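Side-chain contacts in uncharacterized protein DUF849 (Burkholderia xenovorans LB400, PDB 3E02), which probably cleaves 3-keto-5-aminohexanoate or a related beta-keto acid, as a zinc-dependent member of the TIM-barrel family of beta-keto acid cleavage enzymes: residues Leu67-Arg70 / Phe71-Gln74; Ala100-Ala104 / Ala105-Val109; Arg218-Ala221 / Asp222-Gly226; Arg278-Arg281 / Arg282-Glu286. One frame throughout, in Å; residues are numbered along the deposited sequence.

The four contacts are local ones, each within one continuous run of chain of a TIM barrel. All are partly buried: apolar residues turn to neighbouring elements, and exposed charged ones lie at the surface or subunit interfaces. Contacts 1 and 2 touch: Phe-68 CE1 lies 3.5 Å from Pro-101 CG, and Leu-72 packs on Ala-105. Their chemistry is mainly apolar and backbone, and contact 1 comes nearest to the zinc site. Contacts 3 and 4, on helices 211-225 and 273-286, have centres about 27 Å apart; some of their charged side chains (Arg-218, Arg-223, Lys-279, Arg-282, Glu-286) reach other subunits. Contact 4 alone has a salt bridge between its own segments.

Contact 1: residues Leu67-Arg70 / Phe71-Gln74; sequences LFMR and FLPQ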
loop_
_atom_site.group_PDB
_atom_site.type_symbol
_atom_site.label_atom_id
_atom_site.label_comp_id
_atom_site.label_asym_id
_atom_site.label_seq_id
_atom_site.Cartn_x
_atom_site.Cartn_y
_atom_site.Cartn_z
ATOM N N LEU A 67 -15.427 -41.993 7.979
ATOM C CA LEU A 67 -13.960 -41.910 7.865
ATOM C C LEU A 67 -13.405 -40.952 8.912
ATOM O O LEU A 67 -12.381 -41.252 9.526
ATOM C CB LEU A 67 -13.499 -41.477 6.459
ATOM C CG LEU A 67 -13.617 -42.528 5.363
ATOM C CD1 LEU A 67 -13.282 -41.910 4.014
ATOM C CD2 LEU A 67 -12.707 -43.729 5.677
ATOM N N PHE A 68 -14.073 -39.809 9.105
ATOM C CA PHE A 68 -13.704 -38.865 10.173
ATOM C C PHE A 68 -13.751 -39.519 11.558
ATOM O O PHE A 68 -12.842 -39.320 12.364
ATOM C CB PHE A 68 -14.559 -37.597 10.142
ATOM C CG PHE A 68 -14.146 -36.619 9.092
ATOM C CD1 PHE A 68 -14.625 -36.717 7.794
ATOM C CD2 PHE A 68 -13.267 -35.581 9.405
ATOM C CE1 PHE A 68 -14.239 -35.791 6.807
ATOM C CE2 PHE A 68 -12.876 -34.655 8.441
ATOM C CZ PHE A 68 -13.362 -34.760 7.136
HETATM N N MSE A 69 -14.769 -40.349 11.810
HETATM C CA MSE A 69 -14.872 -41.082 13.089
HETATM C C MSE A 69 -13.803 -42.155 13.298
HETATM O O MSE A 69 -13.687 -42.676 14.410
HETATM C CB MSE A 69 -16.285 -41.636 13.307
HETATM C CG MSE A 69 -17.319 -40.533 13.439
HETATM SE SE MSE A 69 -16.864 -39.211 14.832
HETATM C CE MSE A 69 -17.894 -37.779 14.139
ATOM N N ARG A 70 -13.035 -42.479 12.248
ATOM C CA ARG A 70 -11.881 -43.385 12.352
ATOM C C ARG A 70 -10.574 -42.654 12.717
ATOM O O ARG A 70 -9.557 -43.316 12.946
ATOM C CB ARG A 70 -11.735 -44.232 11.092
ATOM C CG ARG A 70 -12.859 -45.261 10.953
ATOM C CD ARG A 70 -13.006 -45.825 9.546
ATOM N NE ARG A 70 -11.785 -46.451 9.041
ATOM C CZ ARG A 70 -11.645 -46.988 7.829
ATOM N NH1 ARG A 70 -12.653 -46.993 6.948
ATOM N NH2 ARG A 70 -10.466 -47.514 7.489
ATOM N N PHE A 71 -10.588 -41.313 12.751
ATOM C CA PHE A 71 -9.440 -40.538 13.262
ATOM C C PHE A 71 -9.733 -39.481 14.344
ATOM O O PHE A 71 -8.838 -39.201 15.150
ATOM C CB PHE A 71 -8.550 -39.971 12.142
ATOM C CG PHE A 71 -9.241 -39.075 11.141
ATOM C CD1 PHE A 71 -9.469 -37.724 11.422
ATOM C CD2 PHE A 71 -9.552 -39.546 9.860
ATOM C CE1 PHE A 71 -10.052 -36.870 10.460
ATOM C CE2 PHE A 71 -10.128 -38.699 8.886
ATOM C CZ PHE A 71 -10.380 -37.363 9.187
ATOM N N LEU A 72 -10.943 -38.911 14.387
ATOM C CA LEU A 72 -11.268 -37.880 15.402
ATOM C C LEU A 72 -11.163 -38.357 16.865
ATOM O O LEU A 72 -10.416 -37.738 17.644
ATOM C CB LEU A 72 -12.612 -37.180 15.108
ATOM C CG LEU A 72 -12.675 -36.300 13.855
ATOM C CD1 LEU A 72 -14.096 -35.793 13.618
ATOM C CD2 LEU A 72 -11.691 -35.136 13.913
ATOM N N PRO A 73 -11.868 -39.462 17.245
ATOM C CA PRO A 73 -11.713 -39.966 18.624
ATOM C C PRO A 73 -10.258 -40.310 18.980
ATOM O O PRO A 73 -9.810 -40.019 20.089
ATOM C CB PRO A 73 -12.575 -41.242 18.651
ATOM C CG PRO A 73 -13.390 -41.224 17.457
ATOM C CD PRO A 73 -12.813 -40.284 16.467
ATOM N N GLN A 74 -9.525 -40.863 18.013
ATOM C CA GLN A 74 -8.135 -41.282 18.207
ATOM C C GLN A 74 -7.241 -40.069 18.441
ATOM O O GLN A 74 -6.387 -40.094 19.325
ATOM C CB GLN A 74 -7.617 -42.093 17.011
ATOM C CG GLN A 74 -8.310 -43.449 16.753
ATOM C CD GLN A 74 -9.711 -43.364 16.159
ATOM O OE1 GLN A 74 -10.187 -42.291 15.795
ATOM N NE2 GLN A 74 -10.389 -44.499 16.081
#
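Phe-71 and Phe-68 pack together at the junction between helix 65-68 and helix 72-78, in the part of the TIM barrel that follows strands 48-54 and 61-62, with Phe-71 as the N-cap residue of the second helix. The two side chains run side by side in the same direction, but their rings neither stack nor meet edge to face: the planes are inclined at 50° and the centroids lie 5.1 Å apart. The closest approach between the two rings is Phe-68 CD2 to Phe-71 CZ, at 3.4 Å. In addition, CA of Phe-68 sits over one face of the Phe-71 ring, 4.0 Å from its centroid and close to the ring normal, which meets the geometry of a CH-pi contact. With chi1 at 58°, CG of Phe-71 lies between its own backbone N and carbonyl carbon, and this turns the ring back over the residue three positions earlier.

Outside the pair, both rings touch Ala-53 of strand 48-54; Phe-71 also rests on Ile-34 and Val-35 of helix 31-44, and Phe-68 reaches Pro-101 of helix 95-105. The Phe-68 side chain is about 5 Å from that of the zinc ligand His-52, placing it in the surroundings of the metal site.

Selenomethionine Met-69 and Leu-72 extend the apolar patch, and both also touch Phe-311. CD1 of Leu-72 lies 3.9 Å from CB of Phe-68. The turn itself is fixed by one carbonyl with two donors: Phe-68 O accepts Leu-72 N at 2.8 Å, nearly in line with the C=O bond, and Phe-71 N at 3.0 Å, from 57° above the carbonyl plane.

Contact 2: residues Ala100-Ala104 / Ala105-Val109; sequences APARA and ARPEV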
loop_
_atom_site.group_PDB
_atom_site.type_symbol
_atom_site.label_atom_id
_atom_site.label_comp_id
_atom_site.label_asym_id
_atom_site.label_seq_id
_atom_site.Cartn_x
_atom_site.Cartn_y
_atom_site.Cartn_z
ATOM N N ALA A 100 -21.591 -32.469 6.076
ATOM C CA ALA A 100 -21.831 -33.716 6.834
ATOM C C ALA A 100 -20.865 -34.009 7.997
ATOM O O ALA A 100 -21.343 -34.267 9.104
ATOM C CB ALA A 100 -21.930 -34.922 5.895
ATOM N N PRO A 101 -19.534 -33.979 7.768
ATOM C CA PRO A 101 -18.592 -34.242 8.864
ATOM C C PRO A 101 -18.716 -33.291 10.067
ATOM O O PRO A 101 -18.825 -33.762 11.188
ATOM C CB PRO A 101 -17.233 -34.120 8.184
ATOM C CG PRO A 101 -17.494 -34.451 6.788
ATOM C CD PRO A 101 -18.801 -33.799 6.499
ATOM N N ALA A 102 -18.742 -31.982 9.819
ATOM C CA ALA A 102 -18.904 -30.975 10.885
ATOM C C ALA A 102 -20.236 -31.132 11.610
ATOM O O ALA A 102 -20.284 -30.951 12.835
ATOM C CB ALA A 102 -18.757 -29.538 10.330
ATOM N N ARG A 103 -21.304 -31.447 10.865
ATOM C CA ARG A 103 -22.618 -31.665 11.473
ATOM C C ARG A 103 -22.617 -32.888 12.383
ATOM O O ARG A 103 -23.200 -32.848 13.462
ATOM C CB ARG A 103 -23.745 -31.782 10.436
ATOM C CG ARG A 103 -24.040 -30.470 9.710
ATOM C CD ARG A 103 -25.530 -30.186 9.637
ATOM N NE ARG A 103 -26.288 -31.195 8.895
ATOM C CZ ARG A 103 -26.562 -31.178 7.584
ATOM N NH1 ARG A 103 -26.122 -30.213 6.764
ATOM N NH2 ARG A 103 -27.287 -32.175 7.064
ATOM N N ALA A 104 -21.951 -33.964 11.952
ATOM C CA ALA A 104 -21.857 -35.188 12.762
ATOM C C ALA A 104 -20.940 -35.007 13.982
ATOM O O ALA A 104 -21.304 -35.368 15.103
ATOM C CB ALA A 104 -21.368 -36.371 11.917
ATOM N N ALA A 105 -19.768 -34.427 13.753
ATOM C CA ALA A 105 -18.743 -34.258 14.795
ATOM C C ALA A 105 -18.973 -33.158 15.836
ATOM O O ALA A 105 -18.434 -33.252 16.940
ATOM C CB ALA A 105 -17.409 -34.017 14.135
ATOM N N ARG A 106 -19.705 -32.107 15.465
ATOM C CA ARG A 106 -19.921 -30.929 16.322
ATOM C C ARG A 106 -18.564 -30.462 16.896
ATOM O O ARG A 106 -18.377 -30.422 18.110
ATOM C CB ARG A 106 -20.989 -31.216 17.384
ATOM C CG ARG A 106 -22.388 -31.435 16.770
ATOM C CD ARG A 106 -23.419 -31.892 17.788
ATOM N NE ARG A 106 -23.723 -30.885 18.808
ATOM C CZ ARG A 106 -24.745 -30.017 18.789
ATOM N NH1 ARG A 106 -25.617 -29.955 17.771
ATOM N NH2 ARG A 106 -24.881 -29.163 19.808
ATOM N N PRO A 107 -17.620 -30.087 15.997
ATOM C CA PRO A 107 -16.278 -29.725 16.426
ATOM C C PRO A 107 -16.198 -28.336 17.050
ATOM O O PRO A 107 -17.110 -27.526 16.903
ATOM C CB PRO A 107 -15.487 -29.752 15.114
ATOM C CG PRO A 107 -16.474 -29.277 14.119
ATOM C CD PRO A 107 -17.771 -29.901 14.540
ATOM N N GLU A 108 -15.086 -28.081 17.733
ATOM C CA GLU A 108 -14.810 -26.759 18.288
ATOM C C GLU A 108 -14.589 -25.732 17.178
ATOM O O GLU A 108 -14.943 -24.551 17.342
ATOM C CB GLU A 108 -13.556 -26.773 19.153
ATOM C CG GLU A 108 -13.672 -27.578 20.412
ATOM C CD GLU A 108 -12.456 -27.384 21.260
ATOM O OE1 GLU A 108 -12.454 -26.435 22.069
ATOM O OE2 GLU A 108 -11.517 -28.176 21.099
ATOM N N VAL A 109 -13.979 -26.185 16.076
ATOM C CA VAL A 109 -13.683 -25.338 14.933
ATOM C C VAL A 109 -13.999 -26.037 13.602
ATOM O O VAL A 109 -13.849 -27.250 13.475
ATOM C CB VAL A 109 -12.192 -24.866 14.944
ATOM C CG1 VAL A 109 -11.879 -23.977 13.732
ATOM C CG2 VAL A 109 -11.862 -24.131 16.259
#
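Ala-105 and Arg-106 bind back to Pro-101 and Ala-102 as helix 95-105 ends. Ala-105 N reaches Pro-101 O at 2.8 Å, and its CB lies 3.3 Å from that same oxygen. The next bond, from Arg-106 N to Ala-102 O at 2.9 Å, is more bent, with an N-H...O angle of 140°, because the chain is already leaving the helix: Arg-106 has a positive phi of 48°.

The Pro-107 ring can be followed outward from this turn. Of its side-chain carbons, CB lies farthest from Ala-102 CB, and CG comes back to 4.4 Å from it. The ring closes at CD, which makes the closest contact: it sits 3.2 Å from Ala-102 O and 4.3 Å from Ala-102 CB. Thus Ala-102 O has the Arg-106 N-H and the proline CD both close by. The Pro-107 side chain also packs on Ile-85 of strand 82-85. Arg-106 CG lies 3.7 Å from Arg-103 O.

Beyond Pro-107 the carboxylate of Glu-108 forms a salt bridge with Arg-298. The short loop from helix 95-105 into strand 109-113, which pairs in parallel with strand 82-85, is an alpha-to-beta connection of the TIM barrel.

Contact 3: residues Arg218-Ala221 / Asp222-Gly226; sequences RTIA and DRLFG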
loop_
_atom_site.group_PDB
_atom_site.type_symbol
_atom_site.label_atom_id
_atom_site.label_comp_id
_atom_site.label_asym_id
_atom_site.label_seq_id
_atom_site.Cartn_x
_atom_site.Cartn_y
_atom_site.Cartn_z
ATOM N N ARG A 218 -4.350 -7.216 5.354
ATOM C CA ARG A 218 -4.337 -6.810 6.766
ATOM C C ARG A 218 -4.888 -5.378 6.925
ATOM O O ARG A 218 -5.649 -5.109 7.860
ATOM C CB ARG A 218 -2.955 -6.923 7.414
ATOM C CG ARG A 218 -3.111 -6.797 8.929
ATOM C CD ARG A 218 -1.898 -6.798 9.706
ATOM N NE ARG A 218 -0.961 -5.734 9.350
ATOM C CZ ARG A 218 0.078 -5.386 10.101
ATOM N NH1 ARG A 218 0.280 -5.954 11.288
ATOM N NH2 ARG A 218 0.890 -4.428 9.682
ATOM N N THR A 219 -4.518 -4.475 6.011
ATOM C CA THR A 219 -5.007 -3.085 6.027
ATOM C C THR A 219 -6.527 -3.004 5.879
ATOM O O THR A 219 -7.198 -2.264 6.619
ATOM C CB THR A 219 -4.311 -2.245 4.929
ATOM O OG1 THR A 219 -2.917 -2.227 5.221
ATOM C CG2 THR A 219 -4.823 -0.826 4.877
ATOM N N ILE A 220 -7.053 -3.786 4.947
ATOM C CA ILE A 220 -8.497 -3.857 4.712
ATOM C C ILE A 220 -9.218 -4.497 5.899
ATOM O O ILE A 220 -10.246 -3.970 6.341
ATOM C CB ILE A 220 -8.817 -4.587 3.379
ATOM C CG1 ILE A 220 -8.265 -3.779 2.186
ATOM C CG2 ILE A 220 -10.317 -4.819 3.224
ATOM C CD1 ILE A 220 -8.747 -2.309 2.082
ATOM N N ALA A 221 -8.674 -5.601 6.422
ATOM C CA ALA A 221 -9.248 -6.282 7.608
ATOM C C ALA A 221 -9.267 -5.340 8.819
ATOM O O ALA A 221 -10.252 -5.316 9.562
ATOM C CB ALA A 221 -8.496 -7.560 7.934
ATOM N N ASP A 222 -8.202 -4.556 9.003
ATOM C CA ASP A 222 -8.180 -3.544 10.079
ATOM C C ASP A 222 -9.288 -2.512 9.898
ATOM O O ASP A 222 -9.935 -2.128 10.871
ATOM C CB ASP A 222 -6.841 -2.817 10.175
ATOM C CG ASP A 222 -5.722 -3.670 10.769
ATOM O OD1 ASP A 222 -5.977 -4.743 11.330
ATOM O OD2 ASP A 222 -4.556 -3.242 10.669
ATOM N N ARG A 223 -9.507 -2.074 8.665
ATOM C CA ARG A 223 -10.568 -1.115 8.354
ATOM C C ARG A 223 -11.959 -1.689 8.603
ATOM O O ARG A 223 -12.810 -1.002 9.151
ATOM C CB ARG A 223 -10.449 -0.630 6.906
ATOM C CG ARG A 223 -11.653 0.146 6.381
ATOM C CD ARG A 223 -11.299 0.973 5.171
ATOM N NE ARG A 223 -10.347 2.025 5.541
ATOM C CZ ARG A 223 -9.978 3.045 4.769
ATOM N NH1 ARG A 223 -10.484 3.220 3.537
ATOM N NH2 ARG A 223 -9.099 3.926 5.263
ATOM N N LEU A 224 -12.180 -2.931 8.187
ATOM C CA LEU A 224 -13.482 -3.591 8.345
ATOM C C LEU A 224 -13.780 -4.113 9.761
ATOM O O LEU A 224 -14.925 -4.041 10.198
ATOM C CB LEU A 224 -13.596 -4.758 7.346
ATOM C CG LEU A 224 -13.600 -4.397 5.856
ATOM C CD1 LEU A 224 -13.471 -5.652 4.937
ATOM C CD2 LEU A 224 -14.843 -3.606 5.499
ATOM N N PHE A 225 -12.769 -4.649 10.447
ATOM C CA PHE A 225 -12.933 -5.351 11.749
ATOM C C PHE A 225 -12.146 -4.831 12.951
ATOM O O PHE A 225 -12.332 -5.353 14.062
ATOM C CB PHE A 225 -12.538 -6.823 11.572
ATOM C CG PHE A 225 -13.127 -7.458 10.354
ATOM C CD1 PHE A 225 -14.500 -7.670 10.266
ATOM C CD2 PHE A 225 -12.317 -7.853 9.291
ATOM C CE1 PHE A 225 -15.060 -8.241 9.139
ATOM C CE2 PHE A 225 -12.875 -8.433 8.159
ATOM C CZ PHE A 225 -14.247 -8.624 8.083
ATOM N N GLY A 226 -11.264 -3.856 12.749
ATOM C CA GLY A 226 -10.471 -3.256 13.843
ATOM C C GLY A 226 -9.759 -4.274 14.732
ATOM O O GLY A 226 -8.982 -5.102 14.242
#
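Asp-222 folds over the carbonyl of Arg-218 in helix 211-225: its N bonds to Arg-218 O at 2.9 Å and its CG lies 3.2 Å from that oxygen. Its chi1 of -73° sets CG beside its own N, which brings the carboxylate back along the helix. Arg-218 NE stays 4.6 Å from Asp-222 OD2, with the oxygen well out of the guanidinium plane, so this is a pairing of charges without a directed N-H.

Two apolar steps of four residues follow. Ile-220 and Leu-224 lie side by side, CG2 to CD1 at 3.7 Å, and Phe-225 CD2 comes within 4.1 Å of Ala-221 CB.

The polar ends are positioned from farther away. Asp-222 OD1 is hydrogen-bonded to Tyr-229 OH and Met-2 N. The two arginines turn to other copies of the protein: Arg-218 NH2 forms a salt bridge with Glu-212 of the fourth subunit, and Arg-223 NH1 with Glu-212 of the third.

The helix joins strand 195-201 to strand 229-235 in a beta-alpha-beta crossover. Ala-221 packs on Leu-197 and Tyr-229 of those two strands, while Ile-220 and Leu-224 meet Leu-179 of helix 176-187.

Contact 4: residues Arg278-Arg281 / Arg282-Glu286; sequences RKIR and RIIEE. With EDO (1,2-ethanediol), chain L.
An i to i+4 salt bridge on helix 273-286 joins Arg-281 to Glu-285. Arg-281 NE donates to Glu-285 OE2 at 3.1 Å, on the syn side of the carboxylate, but the bond is tilted out of both planes, the N-H...O angle is only 138° and the two planar groups are turned 72° from each other. A first torsion with CG anti to the backbone N (chi1 -175°) and an extended chain from CG to NE carry the aliphatic part of the arginine past the acid, with Arg-281 CG 3.4 Å from Glu-285 OE2. The far end of the arginine has a second partner, since NH1 is hydrogen-bonded to Ala-44 O.

Three isoleucines form another side of the helix. Ile-280 CD1 touches Ile-283 CB at 4.1 Å, and Ile-280 CG1 lies 4.1 Å from Ile-284 CD1. Ile-280 faces the TIM barrel, meeting Val-254 and Val-256 of strand 253-256; Ile-283 packs on Thr-245 of helix 240-249 and on Glu-286 of the fourth subunit, and Ile-284 on the loop residues Ile-8, Leu-289 and Ile-291.

A third side is cationic. The Arg-282 guanidinium lies with one face over Lys-279 CA, which stands 3.6 Å above its plane, offset toward the rim. Its NE is paired with Glu-286 of the fourth subunit, giving the group an opposite charge across the interface. A 1,2-ethanediol molecule, probably from the crystallisation liquor, spans Arg-278 and Arg-282 through weak bonds at the edges of both guanidinium groups: Arg-278 NH2 reaches its O1 at 3.3 Å, while Arg-282 NH1 and NH2 share its O2, at 3.3 Å and 3.5 Å.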
loop_
_atom_site.group_PDB
_atom_site.type_symbol
_atom_site.label_atom_id
_atom_site.label_comp_id
_atom_site.label_asym_id
_atom_site.label_seq_id
_atom_site.Cartn_x
_atom_site.Cartn_y
_atom_site.Cartn_z
ATOM N N ARG A 278 8.000 -28.069 12.908
ATOM C CA ARG A 278 9.301 -27.816 13.539
ATOM C C ARG A 278 10.008 -26.616 12.918
ATOM O O ARG A 278 10.538 -25.763 13.657
ATOM C CB ARG A 278 10.215 -29.053 13.501
ATOM C CG ARG A 278 9.803 -30.127 14.499
ATOM C CD ARG A 278 10.895 -31.117 14.739
ATOM N NE ARG A 278 11.203 -31.924 13.564
ATOM C CZ ARG A 278 10.532 -33.014 13.168
ATOM N NH1 ARG A 278 9.486 -33.497 13.831
ATOM N NH2 ARG A 278 10.935 -33.651 12.075
ATOM N N LYS A 279 9.968 -26.515 11.585
ATOM C CA LYS A 279 10.631 -25.398 10.888
ATOM C C LYS A 279 10.051 -24.031 11.246
ATOM O O LYS A 279 10.808 -23.122 11.609
ATOM C CB LYS A 279 10.656 -25.587 9.363
ATOM C CG LYS A 279 11.251 -24.384 8.623
ATOM C CD LYS A 279 11.502 -24.637 7.152
ATOM C CE LYS A 279 12.727 -25.461 6.911
ATOM N NZ LYS A 279 13.160 -25.456 5.485
ATOM N N ILE A 280 8.733 -23.878 11.142
ATOM C CA ILE A 280 8.113 -22.590 11.462
ATOM C C ILE A 280 8.318 -22.233 12.935
ATOM O O ILE A 280 8.560 -21.064 13.253
ATOM C CB ILE A 280 6.633 -22.456 10.999
ATOM C CG1 ILE A 280 6.171 -20.974 11.082
ATOM C CG2 ILE A 280 5.707 -23.436 11.742
ATOM C CD1 ILE A 280 7.125 -19.948 10.355
ATOM N N ARG A 281 8.304 -23.239 13.813
ATOM C CA ARG A 281 8.591 -23.015 15.226
ATOM C C ARG A 281 10.024 -22.524 15.439
ATOM O O ARG A 281 10.231 -21.617 16.254
ATOM C CB ARG A 281 8.322 -24.262 16.053
ATOM C CG ARG A 281 8.504 -24.011 17.529
ATOM C CD ARG A 281 8.087 -25.196 18.318
ATOM N NE ARG A 281 8.115 -24.908 19.751
ATOM C CZ ARG A 281 7.736 -25.759 20.701
ATOM N NH1 ARG A 281 7.298 -26.981 20.395
ATOM N NH2 ARG A 281 7.802 -25.379 21.980
ATOM N N ARG A 282 10.999 -23.098 14.723
ATOM C CA ARG A 282 12.391 -22.602 14.810
ATOM C C ARG A 282 12.502 -21.131 14.363
ATOM O O ARG A 282 13.117 -20.325 15.059
ATOM C CB ARG A 282 13.372 -23.462 14.026
ATOM C CG ARG A 282 13.616 -24.836 14.660
ATOM C CD ARG A 282 14.805 -25.508 14.069
ATOM N NE ARG A 282 14.708 -25.669 12.620
ATOM C CZ ARG A 282 14.073 -26.644 11.979
ATOM N NH1 ARG A 282 13.477 -27.637 12.625
ATOM N NH2 ARG A 282 14.076 -26.640 10.655
ATOM N N ILE A 283 11.858 -20.794 13.243
ATOM C CA ILE A 283 11.849 -19.425 12.707
ATOM C C ILE A 283 11.243 -18.455 13.751
ATOM O O ILE A 283 11.839 -17.414 14.061
ATOM C CB ILE A 283 11.087 -19.331 11.351
ATOM C CG1 ILE A 283 11.825 -20.094 10.237
ATOM C CG2 ILE A 283 10.930 -17.879 10.949
ATOM C CD1 ILE A 283 11.028 -20.288 8.916
ATOM N N ILE A 284 10.062 -18.807 14.273
ATOM C CA ILE A 284 9.372 -18.067 15.350
ATOM C C ILE A 284 10.304 -17.798 16.538
ATOM O O ILE A 284 10.407 -16.661 17.027
ATOM C CB ILE A 284 8.070 -18.846 15.793
ATOM C CG1 ILE A 284 6.993 -18.673 14.725
ATOM C CG2 ILE A 284 7.515 -18.382 17.174
ATOM C CD1 ILE A 284 5.772 -19.599 14.918
ATOM N N GLU A 285 11.014 -18.840 16.959
ATOM C CA GLU A 285 11.940 -18.740 18.083
ATOM C C GLU A 285 13.138 -17.848 17.765
ATOM O O GLU A 285 13.550 -17.067 18.627
ATOM C CB GLU A 285 12.347 -20.131 18.564
ATOM C CG GLU A 285 11.154 -20.823 19.259
ATOM C CD GLU A 285 11.366 -22.302 19.580
ATOM O OE1 GLU A 285 12.453 -22.864 19.281
ATOM O OE2 GLU A 285 10.406 -22.895 20.130
ATOM N N GLU A 286 13.651 -17.926 16.529
ATOM C CA GLU A 286 14.752 -17.028 16.074
ATOM C C GLU A 286 14.352 -15.550 16.117
ATOM O O GLU A 286 15.183 -14.692 16.428
ATOM C CB GLU A 286 15.212 -17.347 14.644
ATOM C CG GLU A 286 15.816 -18.725 14.428
ATOM C CD GLU A 286 17.172 -18.942 15.058
ATOM O OE1 GLU A 286 17.686 -18.090 15.805
ATOM O OE2 GLU A 286 17.728 -20.016 14.795
HETATM C C1 EDO L . 13.803 -31.253 10.486
HETATM O O1 EDO L . 13.649 -32.683 10.463
HETATM C C2 EDO L . 12.518 -30.605 11.003
HETATM O O2 EDO L . 12.061 -29.455 10.279
#